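Local coordinates for protein aminopentol aminotransferase (Sphingopyxis macrogoltabida, PDB 6HBS) that deaminates aminopentol, the hydrolysed form of fumonisin B1, to its 2-keto product with pyridoxal 5'-phosphate as cofactor and pyruvate as preferred amino acceptor, at residues P32-Q37 against W361-L366; K136-A141 against D188-F193; T171-Q176 against L210-T215; I357-A362 against H373-M378. One frame throughout, in Å; residues are numbered along the deposited sequence.

Interaction 1. Residues P32-Q37 against W361-L366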
loop_
_atom_site.group_PDB
_atom_site.type_symbol
_atom_site.label_atom_id
_atom_site.label_comp_id
_atom_site.label_asym_id
_atom_site.label_seq_id
_atom_site.Cartn_x
_atom_site.Cartn_y
_atom_site.Cartn_z
ATOM N N PRO A 32 -25.775 10.972 4.960
ATOM C CA PRO A 32 -26.643 11.417 6.054
ATOM C C PRO A 32 -25.987 11.171 7.413
ATOM O O PRO A 32 -25.177 10.252 7.582
ATOM C CB PRO A 32 -27.952 10.634 5.848
ATOM C CG PRO A 32 -27.954 10.350 4.344
ATOM C CD PRO A 32 -26.484 10.147 3.974
ATOM N N PRO A 33 -26.309 11.993 8.434
ATOM C CA PRO A 33 -25.619 11.923 9.724
ATOM C C PRO A 33 -25.872 10.622 10.493
ATOM O O PRO A 33 -25.103 10.281 11.378
ATOM C CB PRO A 33 -26.165 13.158 10.474
ATOM C CG PRO A 33 -27.527 13.391 9.857
ATOM C CD PRO A 33 -27.317 13.064 8.394
ATOM N N GLU A 34 -26.922 9.888 10.108
ATOM C CA GLU A 34 -27.279 8.615 10.725
ATOM C C GLU A 34 -26.243 7.526 10.424
ATOM O O GLU A 34 -26.205 6.515 11.114
ATOM C CB GLU A 34 -28.646 8.149 10.220
ATOM C CG GLU A 34 -29.786 9.057 10.663
ATOM C CD GLU A 34 -30.245 10.109 9.673
ATOM O OE1 GLU A 34 -29.444 10.528 8.814
ATOM O OE2 GLU A 34 -31.411 10.509 9.777
ATOM N N PHE A 35 -25.471 7.682 9.346
ATOM C CA PHE A 35 -24.495 6.666 8.944
ATOM C C PHE A 35 -23.398 6.599 10.005
ATOM O O PHE A 35 -22.795 7.617 10.337
ATOM C CB PHE A 35 -23.947 6.933 7.542
ATOM C CG PHE A 35 -24.840 6.407 6.447
ATOM C CD1 PHE A 35 -25.939 7.136 6.014
ATOM C CD2 PHE A 35 -24.620 5.157 5.899
ATOM C CE1 PHE A 35 -26.780 6.632 5.027
ATOM C CE2 PHE A 35 -25.466 4.638 4.927
ATOM C CZ PHE A 35 -26.549 5.384 4.491
ATOM N N PRO A 36 -23.147 5.412 10.597
ATOM C CA PRO A 36 -22.010 5.228 11.504
ATOM C C PRO A 36 -20.653 5.281 10.770
ATOM O O PRO A 36 -20.516 4.757 9.661
ATOM C CB PRO A 36 -22.247 3.828 12.080
ATOM C CG PRO A 36 -22.999 3.104 10.994
ATOM C CD PRO A 36 -23.886 4.164 10.373
ATOM N N GLN A 37 -19.680 5.932 11.410
ATOM C CA GLN A 37 -18.290 6.029 10.908
ATOM C C GLN A 37 -17.446 4.825 11.360
ATOM O O GLN A 37 -16.702 4.261 10.550
ATOM C CB GLN A 37 -17.637 7.327 11.377
ATOM C CG GLN A 37 -16.214 7.485 10.831
ATOM C CD GLN A 37 -16.134 7.581 9.331
ATOM O OE1 GLN A 37 -16.108 8.690 8.779
ATOM N NE2 GLN A 37 -16.075 6.441 8.652
ATOM N N TRP A 361 -33.831 7.745 1.732
ATOM C CA TRP A 361 -34.162 6.332 1.608
ATOM C C TRP A 361 -33.036 5.475 2.199
ATOM O O TRP A 361 -33.300 4.560 2.926
ATOM C CB TRP A 361 -34.395 5.981 0.136
ATOM C CG TRP A 361 -34.780 4.559 -0.100
ATOM C CD1 TRP A 361 -36.003 3.986 0.141
ATOM C CD2 TRP A 361 -33.941 3.523 -0.639
ATOM N NE1 TRP A 361 -35.970 2.659 -0.198
ATOM C CE2 TRP A 361 -34.714 2.343 -0.671
ATOM C CE3 TRP A 361 -32.605 3.468 -1.059
ATOM C CZ2 TRP A 361 -34.204 1.137 -1.154
ATOM C CZ3 TRP A 361 -32.106 2.289 -1.556
ATOM C CH2 TRP A 361 -32.889 1.129 -1.563
ATOM N N ALA A 362 -31.782 5.809 1.858
ATOM C CA ALA A 362 -30.634 5.065 2.356
ATOM C C ALA A 362 -30.600 5.167 3.883
ATOM O O ALA A 362 -30.367 4.183 4.558
ATOM C CB ALA A 362 -29.340 5.571 1.707
ATOM N N ALA A 363 -30.874 6.361 4.426
ATOM C CA ALA A 363 -30.791 6.543 5.873
ATOM C C ALA A 363 -31.891 5.727 6.557
ATOM O O ALA A 363 -31.669 5.174 7.625
ATOM C CB ALA A 363 -30.894 7.999 6.260
ATOM N N ALA A 364 -33.083 5.698 5.942
ATOM C CA ALA A 364 -34.239 4.972 6.493
ATOM C C ALA A 364 -33.938 3.469 6.485
ATOM O O ALA A 364 -34.339 2.755 7.371
ATOM C CB ALA A 364 -35.490 5.303 5.708
ATOM N N CYS A 365 -33.170 3.003 5.496
ATOM C CA CYS A 365 -32.765 1.591 5.464
ATOM C C CYS A 365 -31.865 1.219 6.662
ATOM O O CYS A 365 -31.916 0.070 7.118
ATOM C CB CYS A 365 -32.040 1.230 4.182
ATOM S SG CYS A 365 -33.073 1.163 2.701
ATOM N N LEU A 366 -31.043 2.157 7.164
ATOM C CA LEU A 366 -30.182 1.893 8.361
ATOM C C LEU A 366 -31.035 1.437 9.545
ATOM O O LEU A 366 -30.650 0.519 10.251
ATOM C CB LEU A 366 -29.394 3.133 8.791
ATOM C CG LEU A 366 -28.239 3.568 7.896
ATOM C CD1 LEU A 366 -27.647 4.900 8.387
ATOM C CD2 LEU A 366 -27.154 2.508 7.813
#

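Interaction 2. Residues K136-A141 against D188-F193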
loop_
_atom_site.group_PDB
_atom_site.type_symbol
_atom_site.label_atom_id
_atom_site.label_comp_id
_atom_site.label_asym_id
_atom_site.label_seq_id
_atom_site.Cartn_x
_atom_site.Cartn_y
_atom_site.Cartn_z
ATOM N N LYS A 136 4.731 9.111 -24.043
ATOM C CA LYS A 136 4.368 9.819 -22.836
ATOM C C LYS A 136 2.883 9.678 -22.472
ATOM O O LYS A 136 2.567 9.715 -21.265
ATOM C CB LYS A 136 4.700 11.300 -22.977
ATOM C CG LYS A 136 6.180 11.606 -23.103
ATOM C CD LYS A 136 6.431 13.074 -23.169
ATOM C CE LYS A 136 7.893 13.423 -23.294
ATOM N NZ LYS A 136 8.058 14.893 -23.344
ATOM N N THR A 137 1.982 9.595 -23.471
ATOM C CA THR A 137 0.578 9.916 -23.207
ATOM C C THR A 137 -0.173 8.684 -22.690
ATOM O O THR A 137 -0.188 7.614 -23.301
ATOM C CB THR A 137 -0.130 10.562 -24.413
ATOM O OG1 THR A 137 0.578 11.758 -24.775
ATOM C CG2 THR A 137 -1.567 10.911 -24.080
ATOM N N ILE A 138 -0.845 8.886 -21.563
ATOM C CA ILE A 138 -1.738 7.882 -20.983
ATOM C C ILE A 138 -3.189 8.337 -21.216
ATOM O O ILE A 138 -3.556 9.434 -20.828
ATOM C CB ILE A 138 -1.427 7.700 -19.482
ATOM C CG1 ILE A 138 0.003 7.200 -19.280
ATOM C CG2 ILE A 138 -2.446 6.785 -18.830
ATOM C CD1 ILE A 138 0.249 5.774 -19.671
ATOM N N LEU A 139 -3.989 7.492 -21.863
ATOM C CA LEU A 139 -5.402 7.850 -22.112
ATOM C C LEU A 139 -6.307 7.252 -21.028
ATOM O O LEU A 139 -6.337 6.028 -20.866
ATOM C CB LEU A 139 -5.816 7.340 -23.490
ATOM C CG LEU A 139 -5.084 7.978 -24.678
ATOM C CD1 LEU A 139 -5.626 7.455 -26.002
ATOM C CD2 LEU A 139 -5.121 9.486 -24.591
ATOM N N CYS A 140 -7.090 8.102 -20.360
ATOM C CA CYS A 140 -8.075 7.647 -19.365
ATOM C C CYS A 140 -9.439 8.256 -19.721
ATOM O O CYS A 140 -9.511 9.275 -20.413
ATOM C CB CYS A 140 -7.659 8.061 -17.954
ATOM S SG CYS A 140 -6.058 7.350 -17.479
ATOM N N ALA A 141 -10.508 7.589 -19.288
ATOM C CA ALA A 141 -11.869 8.083 -19.444
ATOM C C ALA A 141 -12.085 9.241 -18.474
ATOM O O ALA A 141 -11.661 9.153 -17.309
ATOM C CB ALA A 141 -12.831 6.952 -19.162
ATOM N N ASP A 188 2.070 9.120 -29.858
ATOM C CA ASP A 188 2.620 9.283 -28.507
ATOM C C ASP A 188 1.779 8.547 -27.458
ATOM O O ASP A 188 1.861 8.911 -26.288
ATOM C CB ASP A 188 2.737 10.753 -28.130
ATOM C CG ASP A 188 3.499 10.986 -26.833
ATOM O OD1 ASP A 188 4.554 10.345 -26.632
ATOM O OD2 ASP A 188 3.021 11.784 -26.029
ATOM N N ILE A 189 0.969 7.563 -27.851
ATOM C CA ILE A 189 0.110 6.891 -26.829
ATOM C C ILE A 189 0.895 5.712 -26.228
ATOM O O ILE A 189 1.281 4.762 -26.908
ATOM C CB ILE A 189 -1.257 6.434 -27.363
ATOM C CG1 ILE A 189 -2.021 7.574 -28.049
ATOM C CG2 ILE A 189 -2.066 5.787 -26.233
ATOM C CD1 ILE A 189 -2.226 8.775 -27.186
ATOM N N ALA A 190 1.093 5.785 -24.915
ATOM C CA ALA A 190 1.775 4.716 -24.173
ATOM C C ALA A 190 0.760 3.637 -23.785
ATOM O O ALA A 190 1.041 2.438 -23.858
ATOM C CB ALA A 190 2.440 5.304 -22.962
ATOM N N ALA A 191 -0.442 4.072 -23.376
ATOM C CA ALA A 191 -1.477 3.158 -22.935
ATOM C C ALA A 191 -2.866 3.801 -22.951
ATOM O O ALA A 191 -2.998 5.031 -22.855
ATOM C CB ALA A 191 -1.156 2.690 -21.545
ATOM N N VAL A 192 -3.871 2.922 -23.011
ATOM C CA VAL A 192 -5.282 3.194 -22.736
ATOM C C VAL A 192 -5.674 2.444 -21.452
ATOM O O VAL A 192 -5.554 1.205 -21.384
ATOM C CB VAL A 192 -6.181 2.666 -23.881
ATOM C CG1 VAL A 192 -7.657 2.721 -23.500
ATOM C CG2 VAL A 192 -5.941 3.392 -25.192
ATOM N N PHE A 193 -6.159 3.178 -20.466
ATOM C CA PHE A 193 -6.764 2.607 -19.274
ATOM C C PHE A 193 -8.279 2.616 -19.469
ATOM O O PHE A 193 -8.853 3.670 -19.857
ATOM C CB PHE A 193 -6.442 3.425 -18.022
ATOM C CG PHE A 193 -5.077 3.191 -17.428
ATOM C CD1 PHE A 193 -3.929 3.530 -18.116
ATOM C CD2 PHE A 193 -4.949 2.631 -16.158
ATOM C CE1 PHE A 193 -2.674 3.325 -17.552
ATOM C CE2 PHE A 193 -3.699 2.427 -15.602
ATOM C CZ PHE A 193 -2.563 2.766 -16.295
HETATM O O HOH W 1 -10.096 5.006 -17.862
#

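Interaction 3. Residues T171-Q176 against L210-T215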
loop_
_atom_site.group_PDB
_atom_site.type_symbol
_atom_site.label_atom_id
_atom_site.label_comp_id
_atom_site.label_asym_id
_atom_site.label_seq_id
_atom_site.Cartn_x
_atom_site.Cartn_y
_atom_site.Cartn_z
ATOM N N THR A 171 -14.178 10.031 -23.719
ATOM C CA THR A 171 -15.507 9.717 -23.103
ATOM C C THR A 171 -15.699 8.204 -23.064
ATOM O O THR A 171 -15.619 7.530 -24.082
ATOM C CB THR A 171 -16.655 10.370 -23.884
ATOM O OG1 THR A 171 -16.346 11.751 -23.841
ATOM C CG2 THR A 171 -18.024 10.109 -23.288
ATOM N N TYR A 172 -15.962 7.667 -21.870
ATOM C CA TYR A 172 -16.159 6.246 -21.715
ATOM C C TYR A 172 -17.298 5.801 -22.631
ATOM O O TYR A 172 -18.305 6.490 -22.693
ATOM C CB TYR A 172 -16.484 5.868 -20.256
ATOM C CG TYR A 172 -16.400 4.380 -20.015
ATOM C CD1 TYR A 172 -15.173 3.757 -19.800
ATOM C CD2 TYR A 172 -17.529 3.580 -20.034
ATOM C CE1 TYR A 172 -15.075 2.389 -19.591
ATOM C CE2 TYR A 172 -17.446 2.214 -19.810
ATOM C CZ TYR A 172 -16.220 1.616 -19.569
ATOM O OH TYR A 172 -16.137 0.266 -19.417
ATOM N N ASN A 173 -17.139 4.629 -23.275
ATOM C CA ASN A 173 -18.152 3.993 -24.086
ATOM C C ASN A 173 -18.368 4.747 -25.408
ATOM O O ASN A 173 -19.357 4.488 -26.090
ATOM C CB ASN A 173 -19.483 3.774 -23.342
ATOM C CG ASN A 173 -19.602 2.351 -22.828
ATOM O OD1 ASN A 173 -18.874 1.484 -23.299
ATOM N ND2 ASN A 173 -20.525 2.098 -21.906
ATOM N N ASP A 174 -17.423 5.610 -25.788
ATOM C CA ASP A 174 -17.530 6.414 -27.021
ATOM C C ASP A 174 -16.322 6.071 -27.903
ATOM O O ASP A 174 -15.216 6.631 -27.704
ATOM C CB ASP A 174 -17.660 7.899 -26.673
ATOM C CG ASP A 174 -17.895 8.804 -27.884
ATOM O OD1 ASP A 174 -17.589 8.369 -29.014
ATOM O OD2 ASP A 174 -18.373 9.915 -27.676
ATOM N N ALA A 175 -16.529 5.139 -28.837
ATOM C CA ALA A 175 -15.479 4.653 -29.746
ATOM C C ALA A 175 -14.855 5.815 -30.561
ATOM O O ALA A 175 -13.637 5.875 -30.748
ATOM C CB ALA A 175 -16.064 3.605 -30.657
ATOM N N GLN A 176 -15.689 6.767 -30.997
ATOM C CA GLN A 176 -15.201 7.931 -31.774
ATOM C C GLN A 176 -14.274 8.776 -30.895
ATOM O O GLN A 176 -13.229 9.174 -31.343
ATOM C CB GLN A 176 -16.369 8.761 -32.332
ATOM C CG GLN A 176 -15.945 9.948 -33.213
ATOM C CD GLN A 176 -15.175 9.548 -34.452
ATOM O OE1 GLN A 176 -15.559 8.645 -35.197
ATOM N NE2 GLN A 176 -14.066 10.216 -34.684
ATOM N N LEU A 210 -19.532 -3.144 -26.768
ATOM C CA LEU A 210 -18.668 -3.953 -27.566
ATOM C C LEU A 210 -17.852 -3.073 -28.526
ATOM O O LEU A 210 -16.655 -3.266 -28.673
ATOM C CB LEU A 210 -19.568 -4.942 -28.308
ATOM C CG LEU A 210 -18.856 -6.024 -29.104
ATOM C CD1 LEU A 210 -17.803 -6.727 -28.259
ATOM C CD2 LEU A 210 -19.875 -7.018 -29.659
ATOM N N GLU A 211 -18.493 -2.097 -29.180
ATOM C CA GLU A 211 -17.788 -1.349 -30.197
ATOM C C GLU A 211 -16.689 -0.535 -29.510
ATOM O O GLU A 211 -15.619 -0.351 -30.082
ATOM C CB GLU A 211 -18.719 -0.488 -31.060
ATOM C CG GLU A 211 -18.487 -0.708 -32.552
ATOM C CD GLU A 211 -18.355 -2.174 -32.966
ATOM O OE1 GLU A 211 -17.258 -2.568 -33.415
ATOM O OE2 GLU A 211 -19.332 -2.938 -32.804
ATOM N N PHE A 212 -16.961 -0.075 -28.283
ATOM C CA PHE A 212 -15.981 0.720 -27.534
ATOM C C PHE A 212 -14.750 -0.156 -27.237
ATOM O O PHE A 212 -13.631 0.241 -27.473
ATOM C CB PHE A 212 -16.635 1.352 -26.303
ATOM C CG PHE A 212 -15.635 1.859 -25.299
ATOM C CD1 PHE A 212 -14.855 2.969 -25.578
ATOM C CD2 PHE A 212 -15.443 1.198 -24.092
ATOM C CE1 PHE A 212 -13.927 3.437 -24.657
ATOM C CE2 PHE A 212 -14.516 1.667 -23.172
ATOM C CZ PHE A 212 -13.745 2.770 -23.457
ATOM N N ALA A 213 -14.992 -1.369 -26.735
ATOM C CA ALA A 213 -13.935 -2.296 -26.305
ATOM C C ALA A 213 -13.094 -2.754 -27.504
ATOM O O ALA A 213 -11.881 -2.796 -27.411
ATOM C CB ALA A 213 -14.548 -3.460 -25.539
ATOM N N ARG A 214 -13.749 -3.068 -28.634
ATOM C CA ARG A 214 -13.048 -3.441 -29.845
ATOM C C ARG A 214 -12.171 -2.287 -30.332
ATOM O O ARG A 214 -11.040 -2.476 -30.688
ATOM C CB ARG A 214 -14.027 -3.855 -30.940
ATOM C CG ARG A 214 -14.589 -5.245 -30.730
ATOM C CD ARG A 214 -15.827 -5.481 -31.567
ATOM N NE ARG A 214 -16.274 -6.848 -31.345
ATOM C CZ ARG A 214 -17.383 -7.384 -31.858
ATOM N NH1 ARG A 214 -18.328 -6.614 -32.381
ATOM N NH2 ARG A 214 -17.534 -8.699 -31.847
ATOM N N THR A 215 -12.707 -1.072 -30.344
ATOM C CA THR A 215 -11.919 0.039 -30.777
ATOM C C THR A 215 -10.689 0.228 -29.857
ATOM O O THR A 215 -9.607 0.523 -30.328
ATOM C CB THR A 215 -12.752 1.312 -30.838
ATOM O OG1 THR A 215 -13.842 1.056 -31.723
ATOM C CG2 THR A 215 -11.923 2.498 -31.287
#

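Interaction 4. Residues I357-A362 against H373-M378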
loop_
_atom_site.group_PDB
_atom_site.type_symbol
_atom_site.label_atom_id
_atom_site.label_comp_id
_atom_site.label_asym_id
_atom_site.label_seq_id
_atom_site.Cartn_x
_atom_site.Cartn_y
_atom_site.Cartn_z
ATOM N N ILE A 357 -33.834 12.477 -2.132
ATOM C CA ILE A 357 -34.690 11.287 -1.983
ATOM C C ILE A 357 -33.833 10.059 -1.654
ATOM O O ILE A 357 -34.152 9.302 -0.747
ATOM C CB ILE A 357 -35.549 11.003 -3.221
ATOM C CG1 ILE A 357 -36.392 12.213 -3.641
ATOM C CG2 ILE A 357 -36.420 9.790 -2.964
ATOM C CD1 ILE A 357 -37.180 11.975 -4.925
ATOM N N GLY A 358 -32.771 9.857 -2.447
ATOM C CA GLY A 358 -31.852 8.753 -2.286
ATOM C C GLY A 358 -31.207 8.730 -0.910
ATOM O O GLY A 358 -31.033 7.653 -0.324
ATOM N N TYR A 359 -30.816 9.911 -0.437
ATOM C CA TYR A 359 -30.184 10.087 0.856
ATOM C C TYR A 359 -31.163 9.651 1.937
ATOM O O TYR A 359 -30.830 8.851 2.862
ATOM C CB TYR A 359 -29.682 11.528 1.018
ATOM C CG TYR A 359 -28.267 11.738 0.548
ATOM C CD1 TYR A 359 -27.820 11.241 -0.669
ATOM C CD2 TYR A 359 -27.338 12.380 1.353
ATOM C CE1 TYR A 359 -26.510 11.442 -1.098
ATOM C CE2 TYR A 359 -26.016 12.553 0.954
ATOM C CZ TYR A 359 -25.604 12.101 -0.282
ATOM O OH TYR A 359 -24.303 12.248 -0.662
ATOM N N ALA A 360 -32.402 10.133 1.807
ATOM C CA ALA A 360 -33.407 9.882 2.846
ATOM C C ALA A 360 -33.740 8.378 2.899
ATOM O O ALA A 360 -33.859 7.789 3.983
ATOM C CB ALA A 360 -34.634 10.738 2.587
ATOM N N TRP A 361 -33.831 7.745 1.732
ATOM C CA TRP A 361 -34.162 6.332 1.608
ATOM C C TRP A 361 -33.036 5.475 2.199
ATOM O O TRP A 361 -33.300 4.560 2.926
ATOM C CB TRP A 361 -34.395 5.981 0.136
ATOM C CG TRP A 361 -34.780 4.559 -0.100
ATOM C CD1 TRP A 361 -36.003 3.986 0.141
ATOM C CD2 TRP A 361 -33.941 3.523 -0.639
ATOM N NE1 TRP A 361 -35.970 2.659 -0.198
ATOM C CE2 TRP A 361 -34.714 2.343 -0.671
ATOM C CE3 TRP A 361 -32.605 3.468 -1.059
ATOM C CZ2 TRP A 361 -34.204 1.137 -1.154
ATOM C CZ3 TRP A 361 -32.106 2.289 -1.556
ATOM C CH2 TRP A 361 -32.889 1.129 -1.563
ATOM N N ALA A 362 -31.782 5.809 1.858
ATOM C CA ALA A 362 -30.634 5.065 2.356
ATOM C C ALA A 362 -30.600 5.167 3.883
ATOM O O ALA A 362 -30.367 4.183 4.558
ATOM C CB ALA A 362 -29.340 5.571 1.707
ATOM N N HIS A 373 -26.046 2.445 -0.088
ATOM C CA HIS A 373 -25.285 3.648 -0.339
ATOM C C HIS A 373 -25.986 4.498 -1.379
ATOM O O HIS A 373 -26.317 3.995 -2.444
ATOM C CB HIS A 373 -23.857 3.304 -0.763
ATOM C CG HIS A 373 -22.881 4.423 -0.562
ATOM N ND1 HIS A 373 -22.991 5.649 -1.194
ATOM C CD2 HIS A 373 -21.731 4.471 0.145
ATOM C CE1 HIS A 373 -21.996 6.425 -0.817
ATOM N NE2 HIS A 373 -21.206 5.728 0.013
ATOM N N PRO A 374 -26.236 5.798 -1.099
ATOM C CA PRO A 374 -26.947 6.656 -2.042
ATOM C C PRO A 374 -26.132 7.260 -3.194
ATOM O O PRO A 374 -26.772 7.825 -4.094
ATOM C CB PRO A 374 -27.437 7.792 -1.131
ATOM C CG PRO A 374 -26.367 7.920 -0.113
ATOM C CD PRO A 374 -25.970 6.492 0.172
ATOM N N TYR A 375 -24.777 7.136 -3.199
ATOM C CA TYR A 375 -24.004 7.723 -4.340
ATOM C C TYR A 375 -22.908 6.797 -4.911
ATOM O O TYR A 375 -22.410 7.061 -6.006
ATOM C CB TYR A 375 -23.523 9.143 -3.991
ATOM C CG TYR A 375 -22.435 9.267 -2.963
ATOM C CD1 TYR A 375 -21.128 8.870 -3.244
ATOM C CD2 TYR A 375 -22.692 9.810 -1.716
ATOM C CE1 TYR A 375 -20.105 8.997 -2.310
ATOM C CE2 TYR A 375 -21.683 9.929 -0.764
ATOM C CZ TYR A 375 -20.384 9.538 -1.067
ATOM O OH TYR A 375 -19.401 9.639 -0.132
ATOM N N HIS A 376 -22.559 5.712 -4.221
ATOM C CA HIS A 376 -21.481 4.809 -4.612
ATOM C C HIS A 376 -22.083 3.450 -4.908
ATOM O O HIS A 376 -22.994 2.997 -4.190
ATOM C CB HIS A 376 -20.424 4.704 -3.500
ATOM C CG HIS A 376 -19.156 3.988 -3.859
ATOM N ND1 HIS A 376 -19.107 2.620 -4.094
ATOM C CD2 HIS A 376 -17.876 4.443 -3.959
ATOM C CE1 HIS A 376 -17.860 2.261 -4.361
ATOM N NE2 HIS A 376 -17.071 3.378 -4.278
ATOM N N ASN A 377 -21.546 2.756 -5.909
ATOM C CA ASN A 377 -22.070 1.450 -6.218
ATOM C C ASN A 377 -21.868 0.517 -5.026
ATOM O O ASN A 377 -20.935 0.686 -4.225
ATOM C CB ASN A 377 -21.483 0.798 -7.472
ATOM C CG ASN A 377 -20.053 0.340 -7.292
ATOM O OD1 ASN A 377 -19.134 1.128 -7.474
ATOM N ND2 ASN A 377 -19.856 -0.923 -6.914
ATOM N N MET A 378 -22.786 -0.460 -4.935
ATOM C CA MET A 378 -22.769 -1.491 -3.921
ATOM C C MET A 378 -22.187 -2.772 -4.495
ATOM O O MET A 378 -21.763 -2.824 -5.649
ATOM C CB MET A 378 -24.190 -1.661 -3.375
ATOM C CG MET A 378 -24.520 -0.502 -2.486
ATOM S SD MET A 378 -26.278 -0.284 -2.181
ATOM C CE MET A 378 -26.752 0.572 -3.680
#

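Interaction 1. Residues P32-Q37 against W361-L366
Leu366 sets its CD1 methyl over the centre of the Phe35 ring, and this pair buries the most surface here. Leu366 CD1 stands 3.6 Å from the centroid of the Phe35 ring, 10° off the ring normal. It is a CH-pi contact. The two side chains cross at about a right angle. The second methyl of Leu366, CD2, is 4.0 Å from Phe35 CE2. CG of Leu366 is anti to its own carbonyl carbon (chi1 -72°), which puts CG on the side of the loop. Leu366 CD1 also touches the loop backbone, 3.5 Å from Glu34 O.

The ring of Phe35 points its far end at the helix. Its CZ is 3.9 Å from Ala362 CB, which lies at the ring edge, near the plane. Ala363, next along the helix, packs on the turn. Its CB meets Pro32 CB at 4.0 Å and Glu34 OE1 at 3.9 Å. Residues Pro32 to Phe35 form a type I beta turn, closed by Phe35 N to Pro32 O at 3.1 Å. This turn sets Pro32, Glu34 and Phe35 against helix 356-367. Tyr371 meets the Phe35 ring edge-to-face, and Tyr55 of strand 54-57 packs on Leu366.

An alanine in place of Phe35 would probably open a gap beside Ala362 and leave Leu366 CD1 without the ring face it rests on. The contact joins the loop ahead of strand 39-43 to helix 356-367 of the class-III aminotransferase fold. Across it the loop meets the helix by apolar fit, with the Glu34 carboxylate at the more exposed margin.

Interaction 2. Residues K136-A141 against D188-F193
Asp188 grips the start of strand 137-141 with both carboxylate oxygens. OD1 accepts Lys136 N at 2.9 Å, and OD2 accepts the hydroxyl Thr137 OG1 at 2.7 Å. Both donors stand about 40° out of the carboxylate plane. CG of Asp188 is anti to its backbone N (chi1 -171°), which puts CG on the side of Lys136 and Thr137. An alanine at Asp188 would probably leave Lys136 N and Thr137 OG1 without these acceptors and let the Thr137 hydroxyl turn.

The two strands run parallel. The register shifts at a beta bulge, with Ala190 the extra residue opposite the Thr137-Ile138 step. Ala190 N still bonds to Thr137 O, at 2.8 Å. Leu139 uses both its N and its O on strand 189-194: N to Ala191 O, 2.8 Å; O from Phe193 N, 2.9 Å.

The tight part is apolar. On one face Leu139 CD1 meets Ile189 CD1 at 3.8 Å. On the other, Ile138 CG2 lies 3.6 Å from Phe193 CD1. The loose parts are the Lys136 side chain, which leads away from the strand pair, and the Ala141 end, where a water accepts from Ala141 N and donates to Phe193 O.

Helix 175-184 covers the Leu139 face through Phe182, and helix 118-133 covers the Ile138 face through Met126. The pair lies inside the large mixed sheet, with strand 167-170 beyond 137-141 and strand 226-230 beyond 189-194.

Interaction 3. Residues T171-Q176 against L210-T215
Ala175 and Phe212 bring their CA atoms within 4.5 Å, where a type II beta turn from Thr171 to Asp174 leads into helix 175-184 and meets helix 210-223. Phe212 carries the contact. Its CG is anti to the backbone N (chi1 164°), which places CG beside the turn. One ring face is covered by Asn173, third in the turn, whose left-handed backbone conformation goes with this placing of its N and CA. Asn173 N sits 3.5 Å above the Phe212 ring plane, over its centre, and Asn173 CA is 3.5 Å from Phe212 CG.

The ring of Phe212 also presents an edge to the face of Tyr172. The planes meet at 55° with centroids 4.9 Å apart. Phe212 CE2 makes the touch, 3.7 Å from Tyr172 CE1.

Asn173 OD1 lies 3.5 Å from Phe212 CD2, and the amide plane is nearly perpendicular to the ring. Gln209 N and Leu207 O bind the two ends of this amide, which fixes its rotation, while Thr195 O holds the Tyr172 hydroxyl.

Ala175 CB packs 3.5 Å from Thr215 OG1. That hydroxyl is held back on its own helix, bonded to Glu211 O at 2.8 Å.

Asp174 is the N-cap of helix 175-184, its OD1 bonded to Ser177 N. The contact thus joins the start of this helix, just after strand 167-170, to the start of helix 210-223, and Leu178 of the first helix continues the packing on Phe212.

Interaction 4. Residues I357-A362 against H373-M378
With chi1 at -90°, Tyr359 puts its CG on the side of its helix facing Pro374. The two side chains cross at about a right angle. Pro374 CG stands over one face of the Tyr359 ring, 4.0 Å from the ring centroid, in a CH-pi contact. Pro374 CB comes closer to one ring atom, 3.5 Å from Tyr359 CD1. Tyr375 approaches the other end of the same phenol. Its CG sits between the backbone N and the carbonyl carbon (chi1 71°), a crowded position. CD2 of Tyr375 lies 3.1 Å from Tyr359 OH, a close approach in which the two side chains cross obliquely. The hydroxyl has its polar partner elsewhere, at Leu30 O.

The proline is the centre of the contact. Its CB also touches the helix backbone, 3.7 Å from Gly358 O, and its CD is 3.8 Å from Ala362 CB. Gly358 has no side chain, and the proline comes close to the helix there. In this fold-type I architecture of class-III aminotransferases, the chain turns back after helix 356-367 and the short strand 370-371, and Pro374 lies against the helix it has just left.

The loop is braced from within. His373 ND1 accepts Tyr375 N at 3.1 Å in the plane of the imidazole. His373 CE1 lies over the centre of the Tyr375 ring. His376 ND1 donates to Asn377 O at 2.7 Å, also in its ring plane. Phe202 stacks on Tyr375, and Asn377 OD1 is bonded to Arg233, a residue of the cofactor pocket.

Overall arrangement
The four contacts form two groups. Interactions 1 and 4 have centres about 9 Å apart and share helix 356-367, with Trp361 and Ala362 in both. They touch where Pro32 packs on Tyr359. Interactions 2 and 3 lie about 15 Å apart, centre to centre, and touch through Ala141 and Tyr172. Their segments alternate along the chain. Centres of interactions 1 and 2 are about 39 Å apart. Interactions 2 and 3 both fall within the loop closed by interaction 1, and both precede interaction 4. One group lies in the large sheet and at the starts of two helices beside it. In the other, interaction 1 ties an early loop to helix 356-367, and interaction 4 packs the following loop on the same helix.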